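Local coordinates for enterochelin esterase (Salmonella enterica subsp. enterica serovar Typhimurium, PDB 3MGA), which probably hydrolyses the ester bonds of ferric enterobactin, the iron-loaded siderophore, so that the bound iron can be released inside the bacterial cell, at residues M176-E181 with R187-L192; L238-I243 with Q264-Q269; Q250-P253 with D257-L260; P268-R271 with P275-D278. All blocks are in the same frame, centred on the assembly; numbering follows the deposited sequence.

Contact 1: M176-E181 with R187-L192; sequences MQWHSE and RRVWIL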
loop_
_atom_site.group_PDB
_atom_site.type_symbol
_atom_site.label_atom_id
_atom_site.label_comp_id
_atom_site.label_asym_id
_atom_site.label_seq_id
_atom_site.Cartn_x
_atom_site.Cartn_y
_atom_site.Cartn_z
HETATM N N MSE A 176 11.747 -7.737 18.484
HETATM C CA MSE A 176 11.494 -7.564 19.882
HETATM C C MSE A 176 10.013 -7.784 20.156
HETATM O O MSE A 176 9.149 -7.443 19.341
HETATM C CB MSE A 176 11.925 -6.151 20.230
HETATM C CG MSE A 176 11.672 -5.706 21.622
HETATM SE SE MSE A 176 12.238 -3.850 21.800
HETATM C CE MSE A 176 11.448 -3.584 23.561
ATOM N N GLN A 177 9.727 -8.386 21.299
ATOM C CA GLN A 177 8.366 -8.648 21.692
ATOM C C GLN A 177 7.994 -7.496 22.612
ATOM O O GLN A 177 8.595 -7.327 23.672
ATOM C CB GLN A 177 8.269 -9.992 22.418
ATOM C CG GLN A 177 6.837 -10.554 22.552
ATOM C CD GLN A 177 6.239 -10.975 21.213
ATOM O OE1 GLN A 177 6.956 -11.125 20.215
ATOM N NE2 GLN A 177 4.913 -11.175 21.186
ATOM N N TRP A 178 7.038 -6.679 22.186
ATOM C CA TRP A 178 6.599 -5.541 22.985
ATOM C C TRP A 178 5.272 -5.810 23.702
ATOM O O TRP A 178 4.213 -5.874 23.077
ATOM C CB TRP A 178 6.546 -4.258 22.131
ATOM C CG TRP A 178 5.788 -3.153 22.777
ATOM C CD1 TRP A 178 5.885 -2.742 24.073
ATOM C CD2 TRP A 178 4.862 -2.266 22.144
ATOM N NE1 TRP A 178 5.033 -1.685 24.300
ATOM C CE2 TRP A 178 4.397 -1.371 23.128
ATOM C CE3 TRP A 178 4.365 -2.153 20.844
ATOM C CZ2 TRP A 178 3.471 -0.375 22.851
ATOM C CZ3 TRP A 178 3.440 -1.167 20.570
ATOM C CH2 TRP A 178 3.002 -0.288 21.572
ATOM N N HIS A 179 5.365 -5.969 25.023
ATOM C CA HIS A 179 4.219 -6.216 25.892
ATOM C C HIS A 179 3.719 -4.865 26.410
ATOM O O HIS A 179 4.422 -4.178 27.156
ATOM C CB HIS A 179 4.627 -7.096 27.075
ATOM C CG HIS A 179 5.365 -8.341 26.682
ATOM N ND1 HIS A 179 4.726 -9.480 26.244
ATOM C CD2 HIS A 179 6.689 -8.630 26.685
ATOM C CE1 HIS A 179 5.625 -10.412 25.979
ATOM N NE2 HIS A 179 6.823 -9.922 26.240
ATOM N N SER A 180 2.507 -4.489 26.012
ATOM C CA SER A 180 1.928 -3.204 26.392
ATOM C C SER A 180 0.963 -3.297 27.567
ATOM O O SER A 180 -0.000 -4.068 27.528
ATOM C CB SER A 180 1.196 -2.620 25.194
ATOM O OG SER A 180 0.555 -1.419 25.535
ATOM N N GLU A 181 1.222 -2.501 28.603
ATOM C CA GLU A 181 0.373 -2.461 29.786
ATOM C C GLU A 181 -0.838 -1.581 29.456
ATOM O O GLU A 181 -1.971 -1.903 29.808
ATOM C CB GLU A 181 1.150 -1.914 30.997
ATOM C CG GLU A 181 0.395 -2.033 32.309
ATOM C CD GLU A 181 1.160 -1.498 33.520
ATOM O OE1 GLU A 181 2.326 -1.063 33.377
ATOM O OE2 GLU A 181 0.577 -1.517 34.625
ATOM N N ARG A 187 3.046 -7.904 21.207
ATOM C CA ARG A 187 3.204 -7.692 19.779
ATOM C C ARG A 187 4.662 -7.650 19.351
ATOM O O ARG A 187 5.510 -7.287 20.131
ATOM C CB ARG A 187 2.592 -6.327 19.572
ATOM C CG ARG A 187 2.706 -5.653 18.294
ATOM C CD ARG A 187 2.435 -4.194 18.594
ATOM N NE ARG A 187 1.231 -4.020 19.419
ATOM C CZ ARG A 187 0.018 -3.732 18.952
ATOM N NH1 ARG A 187 -0.191 -3.539 17.647
ATOM N NH2 ARG A 187 -0.993 -3.601 19.805
ATOM N N ARG A 188 4.936 -7.992 18.095
ATOM C CA ARG A 188 6.288 -7.957 17.556
ATOM C C ARG A 188 6.600 -6.589 16.999
ATOM O O ARG A 188 5.732 -5.939 16.406
ATOM C CB ARG A 188 6.454 -8.922 16.375
ATOM C CG ARG A 188 6.338 -10.393 16.676
ATOM C CD ARG A 188 6.313 -11.193 15.366
ATOM N NE ARG A 188 5.126 -10.910 14.554
ATOM C CZ ARG A 188 4.890 -11.417 13.342
ATOM N NH1 ARG A 188 5.763 -12.242 12.766
ATOM N NH2 ARG A 188 3.772 -11.093 12.694
ATOM N N VAL A 189 7.853 -6.176 17.174
ATOM C CA VAL A 189 8.359 -4.938 16.605
ATOM C C VAL A 189 9.732 -5.276 15.998
ATOM O O VAL A 189 10.500 -6.076 16.561
ATOM C CB VAL A 189 8.472 -3.805 17.637
ATOM C CG1 VAL A 189 7.080 -3.437 18.177
ATOM C CG2 VAL A 189 9.431 -4.191 18.776
ATOM N N TRP A 190 10.023 -4.718 14.832
ATOM C CA TRP A 190 11.299 -4.965 14.180
ATOM C C TRP A 190 12.164 -3.710 14.218
ATOM O O TRP A 190 11.664 -2.596 14.120
ATOM C CB TRP A 190 11.095 -5.399 12.737
ATOM C CG TRP A 190 10.493 -6.753 12.548
ATOM C CD1 TRP A 190 11.167 -7.915 12.288
ATOM C CD2 TRP A 190 9.101 -7.092 12.547
ATOM N NE1 TRP A 190 10.280 -8.956 12.130
ATOM C CE2 TRP A 190 9.006 -8.477 12.294
ATOM C CE3 TRP A 190 7.925 -6.362 12.731
ATOM C CZ2 TRP A 190 7.789 -9.140 12.231
ATOM C CZ3 TRP A 190 6.713 -7.026 12.671
ATOM C CH2 TRP A 190 6.655 -8.397 12.422
ATOM N N ILE A 191 13.468 -3.889 14.355
ATOM C CA ILE A 191 14.373 -2.755 14.413
ATOM C C ILE A 191 15.491 -2.891 13.403
ATOM O O ILE A 191 16.234 -3.860 13.431
ATOM C CB ILE A 191 15.022 -2.615 15.802
ATOM C CG1 ILE A 191 13.965 -2.433 16.888
ATOM C CG2 ILE A 191 15.970 -1.417 15.827
ATOM C CD1 ILE A 191 14.567 -2.324 18.300
ATOM N N LEU A 192 15.610 -1.918 12.517
ATOM C CA LEU A 192 16.696 -1.896 11.548
ATOM C C LEU A 192 17.456 -0.586 11.711
ATOM O O LEU A 192 16.847 0.464 11.812
ATOM C CB LEU A 192 16.180 -1.979 10.110
ATOM C CG LEU A 192 17.280 -1.873 9.044
ATOM C CD1 LEU A 192 18.136 -3.127 9.073
ATOM C CD2 LEU A 192 16.690 -1.667 7.658
#
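Trp178 and Arg187 lie side by side and point the same way, the six-membered end of the indole running beside the arginine chain. Arg187 CD comes to 3.6 Å from Trp178 CE3, an oblique approach in which the indole and guanidinium planes differ by 42°. A bend at chi3 (-48°) turns the end of the arginine, whose NH1 is bonded to the backbone O of Asp241 while NH2 makes a salt bridge with Glu251. On the same face of the sheet, Val189 slots between two neighbours: its CG1 is 4.0 Å from Trp178 CE3, while its CG2 lies 3.5 Å from Met176 CB. Met176, a selenomethionine, lies alongside the valine, pointing the same way with its chain extended, and its end leads away onto Gln269 of helix 256-273. Trp178 also lies on that helix, against Val262 and Glu265. On the other face Gln177 is folded at chi2, bringing OE1 to 3.7 Å from Arg188 CG; no polar bond joins the two. Arg188 instead spends its charge on Glu215 and Asp241, with Trp190 CH2 over the centre of one guanidinium face. Reciprocal hydrogen bonds hold the backbones, Met176 N to Val189 O and Val189 N to Met176 O, each 2.8 Å. This is a twisted antiparallel hairpin at one end of a mixed sheet, consistent with the first two strands of the alpha/beta-hydrolase fold.

Contact 2: L238-I243 with Q264-Q269; sequences LLIDAI and QELLPQ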
loop_
_atom_site.group_PDB
_atom_site.type_symbol
_atom_site.label_atom_id
_atom_site.label_comp_id
_atom_site.label_asym_id
_atom_site.label_seq_id
_atom_site.Cartn_x
_atom_site.Cartn_y
_atom_site.Cartn_z
ATOM N N LEU A 238 11.661 1.418 12.952
ATOM C CA LEU A 238 10.828 0.627 13.843
ATOM C C LEU A 238 9.538 0.157 13.158
ATOM O O LEU A 238 8.646 0.954 12.881
ATOM C CB LEU A 238 10.483 1.462 15.060
ATOM C CG LEU A 238 9.664 0.803 16.155
ATOM C CD1 LEU A 238 10.386 -0.434 16.682
ATOM C CD2 LEU A 238 9.412 1.802 17.264
ATOM N N LEU A 239 9.438 -1.138 12.876
ATOM C CA LEU A 239 8.233 -1.673 12.248
ATOM C C LEU A 239 7.355 -2.276 13.314
ATOM O O LEU A 239 7.798 -3.161 14.048
ATOM C CB LEU A 239 8.567 -2.704 11.177
ATOM C CG LEU A 239 9.082 -2.174 9.836
ATOM C CD1 LEU A 239 10.274 -1.253 9.983
ATOM C CD2 LEU A 239 9.426 -3.370 8.952
ATOM N N ILE A 240 6.111 -1.799 13.406
ATOM C CA ILE A 240 5.195 -2.298 14.427
ATOM C C ILE A 240 4.123 -3.215 13.843
ATOM O O ILE A 240 3.447 -2.867 12.885
ATOM C CB ILE A 240 4.515 -1.156 15.194
ATOM C CG1 ILE A 240 5.549 -0.142 15.695
ATOM C CG2 ILE A 240 3.713 -1.718 16.363
ATOM C CD1 ILE A 240 4.925 1.023 16.433
ATOM N N ASP A 241 3.976 -4.386 14.447
ATOM C CA ASP A 241 2.990 -5.375 14.019
ATOM C C ASP A 241 1.613 -4.887 14.427
ATOM O O ASP A 241 1.406 -4.516 15.591
ATOM C CB ASP A 241 3.290 -6.707 14.714
ATOM C CG ASP A 241 2.450 -7.855 14.206
ATOM O OD1 ASP A 241 1.575 -7.660 13.348
ATOM O OD2 ASP A 241 2.679 -8.984 14.677
ATOM N N ALA A 242 0.685 -4.863 13.473
ATOM C CA ALA A 242 -0.696 -4.458 13.740
ATOM C C ALA A 242 -1.469 -5.614 14.388
ATOM O O ALA A 242 -2.612 -5.435 14.822
ATOM C CB ALA A 242 -1.394 -4.018 12.446
ATOM N N ILE A 243 -0.843 -6.794 14.411
ATOM C CA ILE A 243 -1.394 -8.018 15.010
ATOM C C ILE A 243 -2.411 -8.719 14.116
ATOM O O ILE A 243 -2.148 -9.794 13.587
ATOM C CB ILE A 243 -2.030 -7.777 16.418
ATOM C CG1 ILE A 243 -1.023 -7.128 17.367
ATOM C CG2 ILE A 243 -2.527 -9.086 16.999
ATOM C CD1 ILE A 243 -1.552 -6.942 18.772
ATOM N N GLN A 264 5.369 6.016 25.805
ATOM C CA GLN A 264 5.674 5.700 27.209
ATOM C C GLN A 264 6.294 4.319 27.452
ATOM O O GLN A 264 7.047 4.127 28.413
ATOM C CB GLN A 264 4.384 5.797 28.037
ATOM C CG GLN A 264 3.724 7.178 28.037
ATOM C CD GLN A 264 2.345 7.165 28.684
ATOM O OE1 GLN A 264 1.679 6.126 28.740
ATOM N NE2 GLN A 264 1.898 8.327 29.148
ATOM N N GLU A 265 5.980 3.371 26.582
ATOM C CA GLU A 265 6.447 2.000 26.731
ATOM C C GLU A 265 7.457 1.557 25.665
ATOM O O GLU A 265 8.539 1.083 26.006
ATOM C CB GLU A 265 5.239 1.059 26.657
ATOM C CG GLU A 265 4.105 1.364 27.644
ATOM C CD GLU A 265 2.812 0.625 27.297
ATOM O OE1 GLU A 265 2.719 0.056 26.184
ATOM O OE2 GLU A 265 1.881 0.630 28.126
ATOM N N LEU A 266 7.103 1.718 24.387
ATOM C CA LEU A 266 7.938 1.241 23.277
ATOM C C LEU A 266 9.223 2.026 23.003
ATOM O O LEU A 266 10.307 1.445 22.997
ATOM C CB LEU A 266 7.108 1.156 21.986
ATOM C CG LEU A 266 7.828 0.608 20.751
ATOM C CD1 LEU A 266 8.327 -0.811 21.011
ATOM C CD2 LEU A 266 6.931 0.655 19.520
ATOM N N LEU A 267 9.104 3.332 22.768
ATOM C CA LEU A 267 10.271 4.166 22.463
ATOM C C LEU A 267 11.398 4.104 23.487
ATOM O O LEU A 267 12.571 4.144 23.101
ATOM C CB LEU A 267 9.870 5.630 22.212
ATOM C CG LEU A 267 8.998 5.898 20.975
ATOM C CD1 LEU A 267 8.981 7.395 20.668
ATOM C CD2 LEU A 267 9.504 5.145 19.766
ATOM N N PRO A 268 11.065 4.031 24.790
ATOM C CA PRO A 268 12.155 3.939 25.776
ATOM C C PRO A 268 12.860 2.581 25.688
ATOM O O PRO A 268 14.064 2.490 25.905
ATOM C CB PRO A 268 11.440 4.132 27.120
ATOM C CG PRO A 268 10.188 4.860 26.776
ATOM C CD PRO A 268 9.773 4.290 25.442
ATOM N N GLN A 269 12.106 1.534 25.365
ATOM C CA GLN A 269 12.696 0.213 25.195
ATOM C C GLN A 269 13.613 0.240 23.978
ATOM O O GLN A 269 14.745 -0.246 24.031
ATOM C CB GLN A 269 11.624 -0.862 25.000
ATOM C CG GLN A 269 10.861 -1.318 26.242
ATOM C CD GLN A 269 11.715 -2.152 27.191
ATOM O OE1 GLN A 269 12.791 -1.724 27.625
ATOM N NE2 GLN A 269 11.217 -3.342 27.544
#
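Asp241 OD1 accepts a hydrogen bond from the backbone N of Ile243 at 2.8 Å, the donor standing well above the carboxylate plane. This Asx turn shapes the chain where it leaves strand 236-240, and Gln211 OE1 takes the neighbouring N-H of Ala242. The contact with the helix itself is entirely apolar and is made by Ile240 and Leu238, earlier on the strand. Leu238 and Leu266 meet tip to tip, CD2 of one 3.5 Å from CD2 of the other. Both leucines hold CG opposite the backbone N (chi1 -177° in each), which sends their branched ends into the interface between strand and helix. These elements are consistent with the fourth strand of the canonical alpha/beta-hydrolase order and the helix of the crossover to the fifth, here strand 284-288. The same Leu266 CD2 is also reached by Ile240 CD1, at 3.7 Å, so one methyl is wedged between two strand residues. Leu267 joins from the flank with its CD2 4.2 Å from Leu238 CD2. All four side chains are buried, bridging short axes that approach no closer than 11.6 Å. Trp178 of strand 174-180 packs on Leu266 as well, and Glu265, the residue before it, bonds Ser180 OG and the backbone N of Arg182.

Contact 3: Q250-P253 with D257-L260; sequences QELP and DFWL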
loop_
_atom_site.group_PDB
_atom_site.type_symbol
_atom_site.label_atom_id
_atom_site.label_comp_id
_atom_site.label_asym_id
_atom_site.label_seq_id
_atom_site.Cartn_x
_atom_site.Cartn_y
_atom_site.Cartn_z
ATOM N N GLN A 250 -9.162 -1.381 15.513
ATOM C CA GLN A 250 -9.445 -0.756 16.811
ATOM C C GLN A 250 -8.320 0.179 17.286
ATOM O O GLN A 250 -8.584 1.190 17.934
ATOM C CB GLN A 250 -9.647 -1.839 17.883
ATOM C CG GLN A 250 -10.917 -2.669 17.736
ATOM C CD GLN A 250 -11.005 -3.828 18.744
ATOM O OE1 GLN A 250 -9.984 -4.407 19.157
ATOM N NE2 GLN A 250 -12.229 -4.184 19.116
ATOM N N GLU A 251 -7.073 -0.156 16.957
ATOM C CA GLU A 251 -5.914 0.614 17.434
ATOM C C GLU A 251 -5.391 1.718 16.521
ATOM O O GLU A 251 -4.845 2.697 17.015
ATOM C CB GLU A 251 -4.765 -0.352 17.787
ATOM C CG GLU A 251 -5.124 -1.323 18.923
ATOM C CD GLU A 251 -4.047 -2.363 19.218
ATOM O OE1 GLU A 251 -3.180 -2.628 18.349
ATOM O OE2 GLU A 251 -4.081 -2.930 20.333
ATOM N N LEU A 252 -5.545 1.567 15.209
ATOM C CA LEU A 252 -5.049 2.575 14.274
ATOM C C LEU A 252 -5.985 3.756 13.976
ATOM O O LEU A 252 -5.508 4.883 13.817
ATOM C CB LEU A 252 -4.606 1.930 12.949
ATOM C CG LEU A 252 -3.384 1.002 12.986
ATOM C CD1 LEU A 252 -3.011 0.557 11.559
ATOM C CD2 LEU A 252 -2.195 1.686 13.633
ATOM N N PRO A 253 -7.306 3.523 13.883
ATOM C CA PRO A 253 -8.136 4.688 13.557
ATOM C C PRO A 253 -8.387 5.660 14.709
ATOM O O PRO A 253 -9.420 5.593 15.394
ATOM C CB PRO A 253 -9.443 4.067 13.057
ATOM C CG PRO A 253 -9.487 2.750 13.611
ATOM C CD PRO A 253 -8.066 2.270 13.785
ATOM N N ASP A 257 -4.646 5.674 22.959
ATOM C CA ASP A 257 -3.830 4.722 23.727
ATOM C C ASP A 257 -2.704 4.107 22.926
ATOM O O ASP A 257 -1.622 3.897 23.455
ATOM C CB ASP A 257 -4.685 3.627 24.373
ATOM C CG ASP A 257 -5.388 4.106 25.622
ATOM O OD1 ASP A 257 -5.135 5.261 26.036
ATOM O OD2 ASP A 257 -6.174 3.322 26.208
ATOM N N PHE A 258 -2.944 3.824 21.653
ATOM C CA PHE A 258 -1.896 3.240 20.830
ATOM C C PHE A 258 -0.656 4.133 20.840
ATOM O O PHE A 258 0.442 3.673 21.140
ATOM C CB PHE A 258 -2.373 3.013 19.400
ATOM C CG PHE A 258 -1.306 2.485 18.491
ATOM C CD1 PHE A 258 -0.969 1.140 18.502
ATOM C CD2 PHE A 258 -0.630 3.328 17.624
ATOM C CE1 PHE A 258 0.013 0.650 17.667
ATOM C CE2 PHE A 258 0.358 2.836 16.787
ATOM C CZ PHE A 258 0.674 1.494 16.810
ATOM N N TRP A 259 -0.849 5.416 20.537
ATOM C CA TRP A 259 0.269 6.361 20.495
ATOM C C TRP A 259 0.818 6.741 21.858
ATOM O O TRP A 259 2.010 7.030 21.971
ATOM C CB TRP A 259 -0.089 7.587 19.664
ATOM C CG TRP A 259 -0.193 7.227 18.235
ATOM C CD1 TRP A 259 -1.328 7.110 17.493
ATOM C CD2 TRP A 259 0.889 6.838 17.385
ATOM N NE1 TRP A 259 -1.014 6.717 16.219
ATOM C CE2 TRP A 259 0.341 6.540 16.127
ATOM C CE3 TRP A 259 2.273 6.739 17.563
ATOM C CZ2 TRP A 259 1.128 6.156 15.043
ATOM C CZ3 TRP A 259 3.052 6.355 16.495
ATOM C CH2 TRP A 259 2.476 6.061 15.247
ATOM N N LEU A 260 -0.032 6.750 22.884
ATOM C CA LEU A 260 0.445 7.008 24.238
ATOM C C LEU A 260 1.366 5.853 24.613
ATOM O O LEU A 260 2.468 6.068 25.091
ATOM C CB LEU A 260 -0.703 7.104 25.243
ATOM C CG LEU A 260 -1.560 8.367 25.244
ATOM C CD1 LEU A 260 -2.769 8.179 26.125
ATOM C CD2 LEU A 260 -0.741 9.600 25.686
#
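One face of the Phe258 ring receives Leu252, whose CD2 stands 4.2 Å above the plane and toward the rim, nearest to CE2. At the ring's edge, in its plane, lies CD1 of the next residue, Trp259; in turn Phe258 CD2 sits 3.6 Å above the indole plane, toward its rim. The two aromatic groups are thus turned steeply against each other, with the phenyl edge over the indole face. Glu251 contributes its carbonyl O and its CB. Glu251 O is 3.4 Å from Phe258 CB and approaches the ring obliquely, and Glu251 CB is 4.1 Å from Phe258 CD1. Phe258 keeps CG opposite the backbone N (chi1 177°), which carries the ring off its own helix and across to Glu251 and Leu252. No hydrogen bond joins the two segments. The polar end of Glu251 is used elsewhere, OE1 in a salt bridge to Arg187 NH2 and OE2 with Asn185 ND2, tying this helix end to the start of strand 185-193. Trp259 NE1 bonds Ser294 OG, and its ring meets Phe306 edge-to-face. The contact therefore closes the tight turn between helix 245-251 and helix 256-273, with Leu252 and Pro253 resting on Phe290 at the start of helix 290-301, Trp259 farther along that helix on Tyr297 and Ala298, and Phe258 also reaching Leu208, in the loop after strand 204-207.

Contact 4: P268-R271 with P275-D278; sequences PQVR and PFSD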
loop_
_atom_site.group_PDB
_atom_site.type_symbol
_atom_site.label_atom_id
_atom_site.label_comp_id
_atom_site.label_asym_id
_atom_site.label_seq_id
_atom_site.Cartn_x
_atom_site.Cartn_y
_atom_site.Cartn_z
ATOM N N PRO A 268 11.065 4.031 24.790
ATOM C CA PRO A 268 12.155 3.939 25.776
ATOM C C PRO A 268 12.860 2.581 25.688
ATOM O O PRO A 268 14.064 2.490 25.905
ATOM C CB PRO A 268 11.440 4.132 27.120
ATOM C CG PRO A 268 10.188 4.860 26.776
ATOM C CD PRO A 268 9.773 4.290 25.442
ATOM N N GLN A 269 12.106 1.534 25.365
ATOM C CA GLN A 269 12.696 0.213 25.195
ATOM C C GLN A 269 13.613 0.240 23.978
ATOM O O GLN A 269 14.745 -0.246 24.031
ATOM C CB GLN A 269 11.624 -0.862 25.000
ATOM C CG GLN A 269 10.861 -1.318 26.242
ATOM C CD GLN A 269 11.715 -2.152 27.191
ATOM O OE1 GLN A 269 12.791 -1.724 27.625
ATOM N NE2 GLN A 269 11.217 -3.342 27.544
ATOM N N VAL A 270 13.119 0.823 22.890
ATOM C CA VAL A 270 13.891 0.916 21.655
ATOM C C VAL A 270 15.125 1.759 21.861
ATOM O O VAL A 270 16.180 1.459 21.302
ATOM C CB VAL A 270 13.067 1.513 20.507
ATOM C CG1 VAL A 270 13.946 1.753 19.288
ATOM C CG2 VAL A 270 11.900 0.602 20.173
ATOM N N ARG A 271 14.986 2.816 22.663
ATOM C CA ARG A 271 16.097 3.709 22.978
ATOM C C ARG A 271 17.164 3.008 23.818
ATOM O O ARG A 271 18.337 3.368 23.758
ATOM C CB ARG A 271 15.594 4.970 23.705
ATOM C CG ARG A 271 16.708 5.927 24.125
ATOM C CD ARG A 271 16.198 7.277 24.633
ATOM N NE ARG A 271 15.260 7.174 25.753
ATOM C CZ ARG A 271 13.934 7.309 25.666
ATOM N NH1 ARG A 271 13.344 7.590 24.505
ATOM N NH2 ARG A 271 13.191 7.194 26.765
ATOM N N PRO A 275 20.496 4.225 20.260
ATOM C CA PRO A 275 20.124 5.637 20.366
ATOM C C PRO A 275 19.483 6.236 19.110
ATOM O O PRO A 275 19.719 5.765 18.007
ATOM C CB PRO A 275 21.466 6.346 20.636
ATOM C CG PRO A 275 22.463 5.280 20.946
ATOM C CD PRO A 275 21.957 4.025 20.313
ATOM N N PHE A 276 18.655 7.260 19.312
ATOM C CA PHE A 276 18.015 8.005 18.217
ATOM C C PHE A 276 17.648 9.421 18.692
ATOM O O PHE A 276 17.509 9.670 19.892
ATOM C CB PHE A 276 16.803 7.272 17.625
ATOM C CG PHE A 276 15.706 6.998 18.609
ATOM C CD1 PHE A 276 14.771 7.984 18.923
ATOM C CD2 PHE A 276 15.577 5.742 19.192
ATOM C CE1 PHE A 276 13.750 7.734 19.823
ATOM C CE2 PHE A 276 14.553 5.478 20.093
ATOM C CZ PHE A 276 13.637 6.477 20.410
ATOM N N SER A 277 17.496 10.334 17.737
ATOM C CA SER A 277 17.191 11.743 18.023
ATOM C C SER A 277 15.833 12.030 18.666
ATOM O O SER A 277 14.812 11.401 18.336
ATOM C CB SER A 277 17.286 12.567 16.735
ATOM O OG SER A 277 16.947 13.925 16.973
ATOM N N ASP A 278 15.839 13.017 19.566
ATOM C CA ASP A 278 14.630 13.465 20.255
ATOM C C ASP A 278 14.011 14.654 19.528
ATOM O O ASP A 278 13.009 15.205 19.971
ATOM C CB ASP A 278 14.929 13.807 21.716
ATOM C CG ASP A 278 15.152 12.569 22.569
ATOM O OD1 ASP A 278 14.621 11.495 22.200
ATOM O OD2 ASP A 278 15.835 12.668 23.613
#
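Arg271 and Val270 receive the ring of Phe276 through apolar contacts made almost wholly by the CE2 atom of Phe276. Phe276 CE2 lies 3.7 Å from Arg271 CA, 3.8 Å from Arg271 CB and 3.9 Å from Val270 CG1. The valine and phenylalanine side chains cross at about a right angle, and Arg271 CA and Val270 CG1 both come to the ring obliquely. Phe276 holds CG between its backbone N and carbonyl carbon (chi1 60°), and from there the ring swings back to the helix. Val236 of strand 236-240 and Arg305 also touch this phenylalanine, and Val270 rests on Leu238 of the same strand.

The polar part is looser. Arg271 bends at chi3 (56°), which lays one face of its guanidinium over Pro268 CA, 3.5 Å from the plane of the group and offset toward the rim. Arg271 NH1 is 4.7 Å from Asp278 OD1, too far for a salt bridge, and that carboxylate also has a long, weak ion pair with Arg305. The loop is gripped from outside instead: Arg202 NH1 bonds Pro275 O, and Arg305 NH2 bonds Ser277 O.

The chain turns out of the helix where Arg271 CA and Pro275 CA are 5.2 Å apart. With no hydrogen bond between them, the segments are joined by van der Waals contact of a buried phenyl ring with Val270 and with CA and CB of Arg271, while the charges of Arg271 and Asp278 probably attract each other only weakly.

In the fold
Helix 256-273 runs through contacts 2, 3 and 4, and contact 1 supplies the hairpin lying against it. Contacts 1 and 2 have centres about 5 Å apart, on neighbouring strands of one sheet. Contact 3 is nested in the loop that contact 2 closes, about 12 Å away between centres, with Ile240 CD1 4.3 Å from Phe258 CZ. At the other end of the helix, contact 4 shares Pro268 and Gln269 with contact 2, and Leu238 CD1 lies 3.9 Å from Val270 CG2. Contact 3 touches the presumed catalytic region through Leu252, which meets the GxSxG turn around Ser289, consistent with a nucleophile elbow. The centres of contacts 3 and 4 are about 20 Å apart, and the two do not touch.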